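Local structure of viral protein F93 (Sulfolobus turreted icosahedral virus, 2CO5) at residues M7-Y12 with E86-I91; I13-L18 with L71-K76; R24-R29 with A65-V70. The protein probably binds DNA through a winged-helix domain as a disulfide-linked dimer, acting inside the host cell during infection by this hyperthermophilic archaeal virus. All coordinates share one frame; numbering follows the deposited sequence. Where two conformers were deposited one is given.

Contact 1: residues M7-Y12 with E86-I91; sequences MRINYY and EFFKKI
In residues 86-91 of helix 75-92, Phe87 is the first to touch. Its CG is anti to the backbone N (chi1 167°), which carries the ring toward Met7. The Met7 chain runs extended across one ring face, in a Met-aromatic contact. SD stands 3.6 Å from the Phe87 ring centroid, almost on the normal. Met7 CG lies over the same face and adds a CH-pi contact. Ile91 CG1, one turn later, sits toward the rim of the opposite face.

Phe88 follows and gives up the most surface. Its ring pushes in where the loop turns into helix 9-12. The tip atom Phe88 CZ is 3.8 Å from the backbone C of Arg8, the N-cap residue. Ile9 CD1 lies over one face, 4.2 Å from the Phe88 ring centroid, and Phe87 CD2 sits over the other. Phe88 CE1 meets Tyr12 CB at 3.9 Å, and the Tyr12 and Phe88 rings are oblique to each other, planes at 55°. No hydrogen bond crosses this buried contact.

The contact joins the start of helix 9-20 to the end of helix 75-92. Tyr12 OH is hydrogen-bonded to His85 ND1 of that helix. Tyr11 packs on helix 44-56, while Val92 of the second subunit packs on Phe88.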
loop_
_atom_site.group_PDB
_atom_site.type_symbol
_atom_site.label_atom_id
_atom_site.label_comp_id
_atom_site.label_asym_id
_atom_site.label_seq_id
_atom_site.Cartn_x
_atom_site.Cartn_y
_atom_site.Cartn_z
ATOM N N MET B 7 5.350 -3.371 0.277
ATOM C CA MET B 7 4.356 -2.518 -0.375
ATOM C C MET B 7 3.088 -2.481 0.462
ATOM O O MET B 7 2.026 -2.947 0.062
ATOM C CB MET B 7 4.102 -2.966 -1.816
ATOM C CG MET B 7 5.366 -2.845 -2.660
ATOM S SD MET B 7 5.215 -3.312 -4.382
ATOM C CE MET B 7 6.863 -2.911 -4.971
ATOM N N ARG B 8 3.249 -1.926 1.653
ATOM C CA ARG B 8 2.184 -1.703 2.613
ATOM C C ARG B 8 2.406 -0.298 3.154
ATOM O O ARG B 8 3.551 0.116 3.356
ATOM C CB ARG B 8 2.266 -2.727 3.745
ATOM C CG ARG B 8 2.106 -4.164 3.273
ATOM C CD ARG B 8 2.467 -5.150 4.370
ATOM N NE ARG B 8 1.551 -5.095 5.509
ATOM C CZ ARG B 8 1.728 -5.749 6.658
ATOM N NH1 ARG B 8 2.789 -6.525 6.842
ATOM N NH2 ARG B 8 0.838 -5.628 7.634
ATOM N N ILE B 9 1.320 0.428 3.382
ATOM C CA ILE B 9 1.390 1.832 3.735
ATOM C C ILE B 9 2.168 2.053 5.045
ATOM O O ILE B 9 2.892 3.030 5.174
ATOM C CB ILE B 9 -0.028 2.468 3.782
ATOM C CG1 ILE B 9 0.049 3.965 3.471
ATOM C CG2 ILE B 9 -0.730 2.191 5.116
ATOM C CD1 ILE B 9 0.499 4.258 2.053
ATOM N N ASN B 10 2.047 1.123 5.990
ATOM C CA ASN B 10 2.696 1.283 7.284
ATOM C C ASN B 10 4.216 1.164 7.192
ATOM O O ASN B 10 4.935 1.847 7.924
ATOM C CB ASN B 10 2.121 0.297 8.302
ATOM C CG ASN B 10 0.786 0.755 8.872
ATOM O OD1 ASN B 10 0.113 0.011 9.592
ATOM N ND2 ASN B 10 0.409 1.986 8.573
ATOM N N TYR B 11 4.701 0.315 6.282
ATOM C CA TYR B 11 6.134 0.232 6.009
ATOM C C TYR B 11 6.624 1.520 5.361
ATOM O O TYR B 11 7.655 2.048 5.749
ATOM C CB TYR B 11 6.476 -0.958 5.106
ATOM C CG TYR B 11 6.522 -2.306 5.804
ATOM C CD1 TYR B 11 7.295 -2.499 6.947
ATOM C CD2 TYR B 11 5.826 -3.391 5.301
ATOM C CE1 TYR B 11 7.360 -3.738 7.571
ATOM C CE2 TYR B 11 5.890 -4.643 5.916
ATOM C CZ TYR B 11 6.657 -4.806 7.043
ATOM O OH TYR B 11 6.709 -6.026 7.668
ATOM N N TYR B 12 5.883 2.018 4.375
ATOM C CA TYR B 12 6.238 3.276 3.720
ATOM C C TYR B 12 6.294 4.403 4.739
ATOM O O TYR B 12 7.244 5.173 4.775
ATOM C CB TYR B 12 5.238 3.628 2.615
ATOM C CG TYR B 12 5.494 4.993 2.015
ATOM C CD1 TYR B 12 6.524 5.186 1.096
ATOM C CD2 TYR B 12 4.729 6.100 2.391
ATOM C CE1 TYR B 12 6.777 6.437 0.554
ATOM C CE2 TYR B 12 4.977 7.354 1.862
ATOM C CZ TYR B 12 6.010 7.516 0.941
ATOM O OH TYR B 12 6.265 8.748 0.398
ATOM N N GLU B 86 8.450 5.454 -5.211
ATOM C CA GLU B 86 8.121 5.475 -6.633
ATOM C C GLU B 86 6.903 4.605 -6.910
ATOM O O GLU B 86 6.033 4.986 -7.685
ATOM C CB GLU B 86 9.308 5.024 -7.487
ATOM C CG GLU B 86 10.488 6.002 -7.495
ATOM C CD GLU B 86 10.107 7.403 -7.947
ATOM O OE1 GLU B 86 9.507 7.541 -9.035
ATOM O OE2 GLU B 86 10.414 8.366 -7.211
ATOM N N PHE B 87 6.832 3.444 -6.259
ATOM C CA PHE B 87 5.689 2.550 -6.426
ATOM C C PHE B 87 4.370 3.242 -6.031
ATOM O O PHE B 87 3.426 3.295 -6.828
ATOM C CB PHE B 87 5.880 1.266 -5.613
ATOM C CG PHE B 87 4.624 0.453 -5.484
ATOM C CD1 PHE B 87 4.200 -0.359 -6.528
ATOM C CD2 PHE B 87 3.849 0.527 -4.334
ATOM C CE1 PHE B 87 3.033 -1.099 -6.421
ATOM C CE2 PHE B 87 2.687 -0.209 -4.216
ATOM C CZ PHE B 87 2.276 -1.025 -5.264
ATOM N N PHE B 88 4.316 3.772 -4.812
ATOM C CA PHE B 88 3.090 4.407 -4.302
ATOM C C PHE B 88 2.716 5.669 -5.074
ATOM O O PHE B 88 1.541 5.934 -5.306
ATOM C CB PHE B 88 3.203 4.709 -2.801
ATOM C CG PHE B 88 2.898 3.520 -1.918
ATOM C CD1 PHE B 88 3.894 2.906 -1.178
ATOM C CD2 PHE B 88 1.609 3.018 -1.839
ATOM C CE1 PHE B 88 3.617 1.816 -0.381
ATOM C CE2 PHE B 88 1.323 1.924 -1.041
ATOM C CZ PHE B 88 2.337 1.318 -0.311
ATOM N N LYS B 89 3.714 6.434 -5.494
ATOM C CA LYS B 89 3.471 7.610 -6.315
ATOM C C LYS B 89 2.801 7.192 -7.627
ATOM O O LYS B 89 1.821 7.799 -8.045
ATOM C CB LYS B 89 4.783 8.349 -6.576
ATOM C CG LYS B 89 4.636 9.674 -7.294
ATOM C CD LYS B 89 5.981 10.373 -7.424
ATOM C CE LYS B 89 5.883 11.594 -8.324
ATOM N NZ LYS B 89 7.158 12.361 -8.369
ATOM N N LYS B 90 3.321 6.131 -8.247
ATOM C CA LYS B 90 2.785 5.612 -9.505
ATOM C C LYS B 90 1.334 5.140 -9.394
ATOM O O LYS B 90 0.539 5.392 -10.294
ATOM C CB LYS B 90 3.669 4.473 -10.041
ATOM C CG LYS B 90 3.134 3.774 -11.289
ATOM C CD LYS B 90 4.150 2.787 -11.878
ATOM C CE LYS B 90 4.407 1.605 -10.942
ATOM N NZ LYS B 90 5.118 0.481 -11.619
ATOM N N ILE B 91 0.984 4.451 -8.312
ATOM C CA ILE B 91 -0.371 3.891 -8.201
ATOM C C ILE B 91 -1.382 4.800 -7.496
ATOM O O ILE B 91 -2.583 4.621 -7.663
ATOM C CB ILE B 91 -0.386 2.470 -7.562
ATOM C CG1 ILE B 91 0.050 2.499 -6.099
ATOM C CG2 ILE B 91 0.484 1.513 -8.375
ATOM C CD1 ILE B 91 -0.474 1.313 -5.309
#

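Contact 2: residues I13-L18 with L71-K76; sequences IILKVL and LFLTEK
Four leucines make this contact between helix 13-18 and strand 71-73. It is van der Waals packing, with no hydrogen bond across it. The helix crosses the strand almost at a right angle (92°), with the short axes 9.2 Å apart. This is the first helix of the winged-helix domain lying against the sheet that carries the wing.

Side chain to side chain, Leu18 and Leu73 face each other at their bases. Leu18 CB is 4.3 Å from Leu73 CB. One turn earlier, Leu15 meets the end of the same residue, with Leu15 CG 4.2 Å from Leu73 CD1. Leu71 points to the same side of the strand as Leu73, and its CB touches Leu18 CD1 more loosely, at 4.4 Å. Phe72 between them points away and has a cation-pi contact with Arg61 of the neighbouring strand 60-63.

Side chain to backbone, one methyl does the work. Leu18 CD1 lies against the strand backbone, 4.0 Å from Leu71 O and 4.0 Å from Leu73 N. The chi1 of Leu18, -94°, departs from the usual staggered values.

The backbone of the strand is hydrogen-bonded instead to its sheet neighbours and the residue before one of them: Leu71 to Leu25, Phe72 to Arg61 and Leu73 to Ser23. Thr74 follows the strand as the N-cap of helix 75-92, with OG1 hydrogen-bonded to Gly77 N. These backbone groups are thus engaged along the sheet, and the buried helix-sheet interface holds by the fit of branched aliphatic side chains.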
loop_
_atom_site.group_PDB
_atom_site.type_symbol
_atom_site.label_atom_id
_atom_site.label_comp_id
_atom_site.label_asym_id
_atom_site.label_seq_id
_atom_site.Cartn_x
_atom_site.Cartn_y
_atom_site.Cartn_z
ATOM N N ILE B 13 5.273 4.481 5.578
ATOM C CA ILE B 13 5.200 5.511 6.596
ATOM C C ILE B 13 6.384 5.461 7.568
ATOM O O ILE B 13 6.964 6.497 7.886
ATOM C CB ILE B 13 3.871 5.422 7.362
ATOM C CG1 ILE B 13 2.739 5.949 6.483
ATOM C CG2 ILE B 13 3.951 6.203 8.647
ATOM C CD1 ILE B 13 1.369 5.593 6.980
ATOM N N ILE B 14 6.748 4.264 8.028
ATOM C CA ILE B 14 7.900 4.102 8.918
ATOM C C ILE B 14 9.185 4.606 8.253
ATOM O O ILE B 14 9.926 5.392 8.847
ATOM C CB ILE B 14 8.099 2.630 9.351
ATOM C CG1 ILE B 14 6.995 2.208 10.337
ATOM C CG2 ILE B 14 9.472 2.449 9.982
ATOM C CD1 ILE B 14 6.959 0.722 10.637
ATOM N N LEU B 15 9.440 4.149 7.030
ATOM C CA LEU B 15 10.635 4.564 6.274
ATOM C C LEU B 15 10.653 6.065 5.976
ATOM O O LEU B 15 11.712 6.693 5.983
ATOM C CB LEU B 15 10.743 3.772 4.960
ATOM C CG LEU B 15 11.576 2.483 4.977
ATOM C CD1 LEU B 15 11.533 1.810 6.325
ATOM C CD2 LEU B 15 11.148 1.522 3.867
ATOM N N LYS B 16 9.481 6.632 5.703
ATOM C CA LYS B 16 9.375 8.052 5.381
ATOM C C LYS B 16 9.707 8.912 6.599
ATOM O O LYS B 16 10.345 9.959 6.464
ATOM C CB LYS B 16 7.976 8.376 4.843
ATOM C CG LYS B 16 7.730 9.849 4.450
ATOM C CD LYS B 16 8.645 10.316 3.349
ATOM C CE LYS B 16 8.314 11.744 2.914
ATOM N NZ LYS B 16 9.397 12.322 2.070
ATOM N N VAL B 17 9.270 8.469 7.778
ATOM C CA VAL B 17 9.541 9.182 9.033
ATOM C C VAL B 17 11.040 9.162 9.372
ATOM O O VAL B 17 11.578 10.144 9.884
ATOM C CB VAL B 17 8.685 8.626 10.203
ATOM C CG1 VAL B 17 9.249 9.042 11.566
ATOM C CG2 VAL B 17 7.249 9.099 10.064
ATOM N N LEU B 18 11.706 8.051 9.066
ATOM C CA LEU B 18 13.169 7.971 9.171
ATOM C C LEU B 18 13.877 8.951 8.228
ATOM O O LEU B 18 14.717 9.730 8.666
ATOM C CB LEU B 18 13.655 6.540 8.912
ATOM C CG LEU B 18 13.847 5.690 10.171
ATOM C CD1 LEU B 18 15.125 6.111 10.878
ATOM C CD2 LEU B 18 12.643 5.799 11.100
ATOM N N LEU B 71 17.163 4.204 16.098
ATOM C CA LEU B 71 16.965 3.589 14.792
ATOM C C LEU B 71 17.761 4.353 13.736
ATOM O O LEU B 71 17.853 5.579 13.776
ATOM C CB LEU B 71 15.476 3.559 14.417
ATOM C CG LEU B 71 14.572 2.659 15.262
ATOM C CD1 LEU B 71 13.111 2.798 14.827
ATOM C CD2 LEU B 71 15.035 1.191 15.184
ATOM N N PHE B 72 18.347 3.602 12.809
ATOM C CA PHE B 72 19.053 4.152 11.665
ATOM C C PHE B 72 18.513 3.509 10.398
ATOM O O PHE B 72 18.241 2.306 10.379
ATOM C CB PHE B 72 20.543 3.853 11.756
ATOM C CG PHE B 72 21.232 4.515 12.916
ATOM C CD1 PHE B 72 21.285 3.891 14.155
ATOM C CD2 PHE B 72 21.841 5.751 12.763
ATOM C CE1 PHE B 72 21.916 4.493 15.229
ATOM C CE2 PHE B 72 22.489 6.359 13.835
ATOM C CZ PHE B 72 22.515 5.723 15.072
ATOM N N LEU B 73 18.372 4.316 9.347
ATOM C CA LEU B 73 18.047 3.820 8.021
ATOM C C LEU B 73 19.351 3.480 7.293
ATOM O O LEU B 73 20.209 4.325 7.132
ATOM C CB LEU B 73 17.253 4.881 7.243
ATOM C CG LEU B 73 16.548 4.444 5.958
ATOM C CD1 LEU B 73 15.480 3.413 6.255
ATOM C CD2 LEU B 73 15.939 5.642 5.259
ATOM N N THR B 74 19.492 2.233 6.861
ATOM C CA THR B 74 20.679 1.784 6.144
ATOM C C THR B 74 20.619 2.162 4.669
ATOM O O THR B 74 19.584 2.615 4.177
ATOM C CB THR B 74 20.820 0.249 6.218
ATOM O OG1 THR B 74 19.728 -0.367 5.508
ATOM C CG2 THR B 74 20.834 -0.221 7.672
ATOM N N GLU B 75 21.733 1.958 3.967
ATOM C CA GLU B 75 21.783 2.159 2.522
ATOM C C GLU B 75 20.752 1.277 1.835
ATOM O O GLU B 75 20.056 1.717 0.921
ATOM C CB GLU B 75 23.172 1.823 1.982
ATOM C CG GLU B 75 24.273 2.767 2.434
ATOM C CD GLU B 75 25.651 2.250 2.081
ATOM O OE1 GLU B 75 25.753 1.396 1.171
ATOM O OE2 GLU B 75 26.633 2.699 2.712
ATOM N N LYS B 76 20.656 0.023 2.287
ATOM C CA LYS B 76 19.649 -0.913 1.785
ATOM C C LYS B 76 18.236 -0.342 1.987
ATOM O O LYS B 76 17.374 -0.460 1.107
ATOM C CB LYS B 76 19.783 -2.271 2.488
ATOM C CG LYS B 76 18.766 -3.336 2.040
ATOM C CD LYS B 76 18.957 -4.664 2.781
ATOM C CE LYS B 76 17.858 -5.657 2.424
ATOM N NZ LYS B 76 18.138 -7.043 2.906
#

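Contact 3: residues R24-R29 with A65-V70; sequences RLEKKR and APDGKV
Glu26 and Val70 form an antiparallel, non-hydrogen-bonded pair with CA atoms 4.2 Å apart, and just beyond it Lys27 N donates a nearly straight hydrogen bond to Lys69 O (2.9 Å, 167°). Here the short strand 24-26 meets the wing of the winged-helix fold, the loop between strands 60-63 and 70-73. The donor stands above the carbonyl plane of Lys69. Gly68, with positive phi, lies in the turn of the wing.

Arg24 is extended from CG to NE, with CG anti to the backbone N. This carries its guanidinium across Val70, and chi4 of -76° turns it so that one face meets Val70 CG1, which sits over its centre. The Arg24 CG methylene also touches Val70 CG1, at 3.7 Å.

Lys27 and Lys69 run side by side in the same direction. Their NZ atoms come within 3.9 Å, and Lys27 NZ forms a salt bridge with Glu62 of strand 60-63, which probably eases the repulsion. Glu26 OE2 and Asp67 OD2 are also like charges, 3.7 Å apart, which may raise the pKa of one of them, though Arg29 beside Glu26 would counter this. On the other oxygen, Glu26 OE1 makes a salt bridge with Arg29 NE, over the guanidinium face, so no N-H points at it.

A water closes the corner: it accepts from Lys28 N at 3.1 Å and donates to Lys69 O at 2.6 Å.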
loop_
_atom_site.group_PDB
_atom_site.type_symbol
_atom_site.label_atom_id
_atom_site.label_comp_id
_atom_site.label_asym_id
_atom_site.label_seq_id
_atom_site.Cartn_x
_atom_site.Cartn_y
_atom_site.Cartn_z
ATOM N N ARG B 24 17.820 8.923 10.985
ATOM C CA ARG B 24 18.174 8.618 12.371
ATOM C C ARG B 24 17.093 9.124 13.318
ATOM O O ARG B 24 16.768 10.308 13.322
ATOM C CB ARG B 24 19.521 9.251 12.732
ATOM C CG ARG B 24 20.048 8.896 14.126
ATOM C CD ARG B 24 21.190 9.826 14.499
ATOM N NE ARG B 24 21.858 9.466 15.754
ATOM C CZ ARG B 24 21.374 9.695 16.978
ATOM N NH1 ARG B 24 20.178 10.267 17.149
ATOM N NH2 ARG B 24 22.086 9.333 18.046
ATOM N N LEU B 25 16.541 8.221 14.120
ATOM C CA LEU B 25 15.493 8.578 15.064
ATOM C C LEU B 25 15.495 7.618 16.244
ATOM O O LEU B 25 15.670 6.409 16.071
ATOM C CB LEU B 25 14.134 8.555 14.365
ATOM C CG LEU B 25 12.915 9.011 15.175
ATOM C CD1 LEU B 25 12.955 10.514 15.452
ATOM C CD2 LEU B 25 11.630 8.622 14.450
ATOM N N GLU B 26 15.309 8.164 17.441
ATOM C CA GLU B 26 15.169 7.347 18.636
ATOM C C GLU B 26 13.891 6.547 18.495
ATOM O O GLU B 26 12.876 7.076 18.054
ATOM C CB GLU B 26 15.117 8.207 19.900
ATOM C CG GLU B 26 16.454 8.833 20.278
ATOM C CD GLU B 26 16.347 9.828 21.425
ATOM O OE1 GLU B 26 15.262 9.945 22.031
ATOM O OE2 GLU B 26 17.361 10.499 21.720
ATOM N N LYS B 27 13.965 5.271 18.857
ATOM C CA LYS B 27 12.844 4.340 18.739
ATOM C C LYS B 27 11.601 4.815 19.498
ATOM O O LYS B 27 10.483 4.671 19.010
ATOM C CB LYS B 27 13.279 2.962 19.248
ATOM C CG LYS B 27 12.341 1.801 18.943
ATOM C CD LYS B 27 12.854 0.548 19.661
ATOM C CE LYS B 27 12.034 -0.687 19.352
ATOM N NZ LYS B 27 12.733 -1.927 19.814
ATOM N N LYS B 28 11.802 5.397 20.676
ATOM C CA LYS B 28 10.688 5.830 21.533
ATOM C C LYS B 28 9.861 6.988 20.958
ATOM O O LYS B 28 8.798 7.319 21.489
ATOM C CB LYS B 28 11.194 6.199 22.934
ATOM C CG LYS B 28 12.150 7.398 23.004
ATOM C CD LYS B 28 12.756 7.524 24.394
ATOM C CE LYS B 28 13.717 8.698 24.500
ATOM N NZ LYS B 28 14.089 8.994 25.920
ATOM N N ARG B 29 10.347 7.602 19.884
ATOM C CA ARG B 29 9.670 8.738 19.279
ATOM C C ARG B 29 8.938 8.388 17.987
ATOM O O ARG B 29 8.162 9.196 17.491
ATOM C CB ARG B 29 10.671 9.872 19.054
ATOM C CG ARG B 29 10.997 10.591 20.356
ATOM C CD ARG B 29 12.291 11.360 20.330
ATOM N NE ARG B 29 12.630 11.805 21.686
ATOM C CZ ARG B 29 13.633 12.622 22.003
ATOM N NH1 ARG B 29 14.438 13.113 21.066
ATOM N NH2 ARG B 29 13.830 12.948 23.275
ATOM N N ALA B 65 21.611 2.936 22.953
ATOM C CA ALA B 65 22.173 4.152 23.551
ATOM C C ALA B 65 21.582 4.384 24.945
ATOM O O ALA B 65 20.489 3.895 25.236
ATOM C CB ALA B 65 21.917 5.349 22.659
ATOM N N PRO B 66 22.304 5.130 25.812
ATOM C CA PRO B 66 21.881 5.363 27.203
ATOM C C PRO B 66 20.466 5.927 27.361
ATOM O O PRO B 66 19.718 5.465 28.225
ATOM C CB PRO B 66 22.914 6.371 27.719
ATOM C CG PRO B 66 24.107 6.147 26.883
ATOM C CD PRO B 66 23.588 5.797 25.525
ATOM N N ASP B 67 20.116 6.915 26.540
ATOM C CA ASP B 67 18.758 7.475 26.533
ATOM C C ASP B 67 17.955 6.882 25.373
ATOM O O ASP B 67 17.617 7.568 24.405
ATOM C CB ASP B 67 18.765 9.017 26.506
ATOM C CG ASP B 67 19.934 9.599 25.723
ATOM O OD1 ASP B 67 21.043 9.712 26.301
ATOM O OD2 ASP B 67 19.738 9.961 24.543
ATOM N N GLY B 68 17.669 5.586 25.489
ATOM C CA GLY B 68 16.831 4.874 24.527
ATOM C C GLY B 68 17.581 4.329 23.323
ATOM O O GLY B 68 18.678 4.789 22.994
ATOM N N LYS B 69 16.972 3.347 22.660
ATOM C CA LYS B 69 17.530 2.772 21.440
ATOM C C LYS B 69 17.372 3.769 20.289
ATOM O O LYS B 69 16.415 4.544 20.258
ATOM C CB LYS B 69 16.832 1.453 21.093
ATOM C CG LYS B 69 16.816 0.426 22.228
ATOM C CD LYS B 69 16.164 -0.877 21.798
ATOM C CE LYS B 69 15.863 -1.769 22.994
ATOM N NZ LYS B 69 15.241 -3.065 22.596
ATOM N N VAL B 70 18.328 3.764 19.365
ATOM C CA VAL B 70 18.283 4.636 18.195
ATOM C C VAL B 70 18.121 3.803 16.936
ATOM O O VAL B 70 18.840 2.821 16.733
ATOM C CB VAL B 70 19.557 5.493 18.051
ATOM C CG1 VAL B 70 19.492 6.310 16.760
ATOM C CG2 VAL B 70 19.738 6.405 19.261
HETATM O O HOH W 1 14.607 5.306 21.940
#

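In the fold
From the N terminus, the chain enters helix 9-20 at contact 1, continues along it into contact 2, and reaches strand 24-26 at contact 3. After helices 30-38 and 44-56 and strand 60-63 it returns in reverse order, through the wing at 65-70, strand 70-73 and helix 75-92. The three closures are therefore concentric and none cross: contact 3 lies within contact 2, and contact 2 within contact 1. Contact 1 joins the start of the first helix and the loop before it to the last helix, beside the second subunit. Contact 2 sets the first helix against the sheet. Contact 3 ties the edge strand to the wing. Contacts 2 and 3 touch through neighbouring strands, while contacts 1 and 3 lie on opposite sides of the chain's centre.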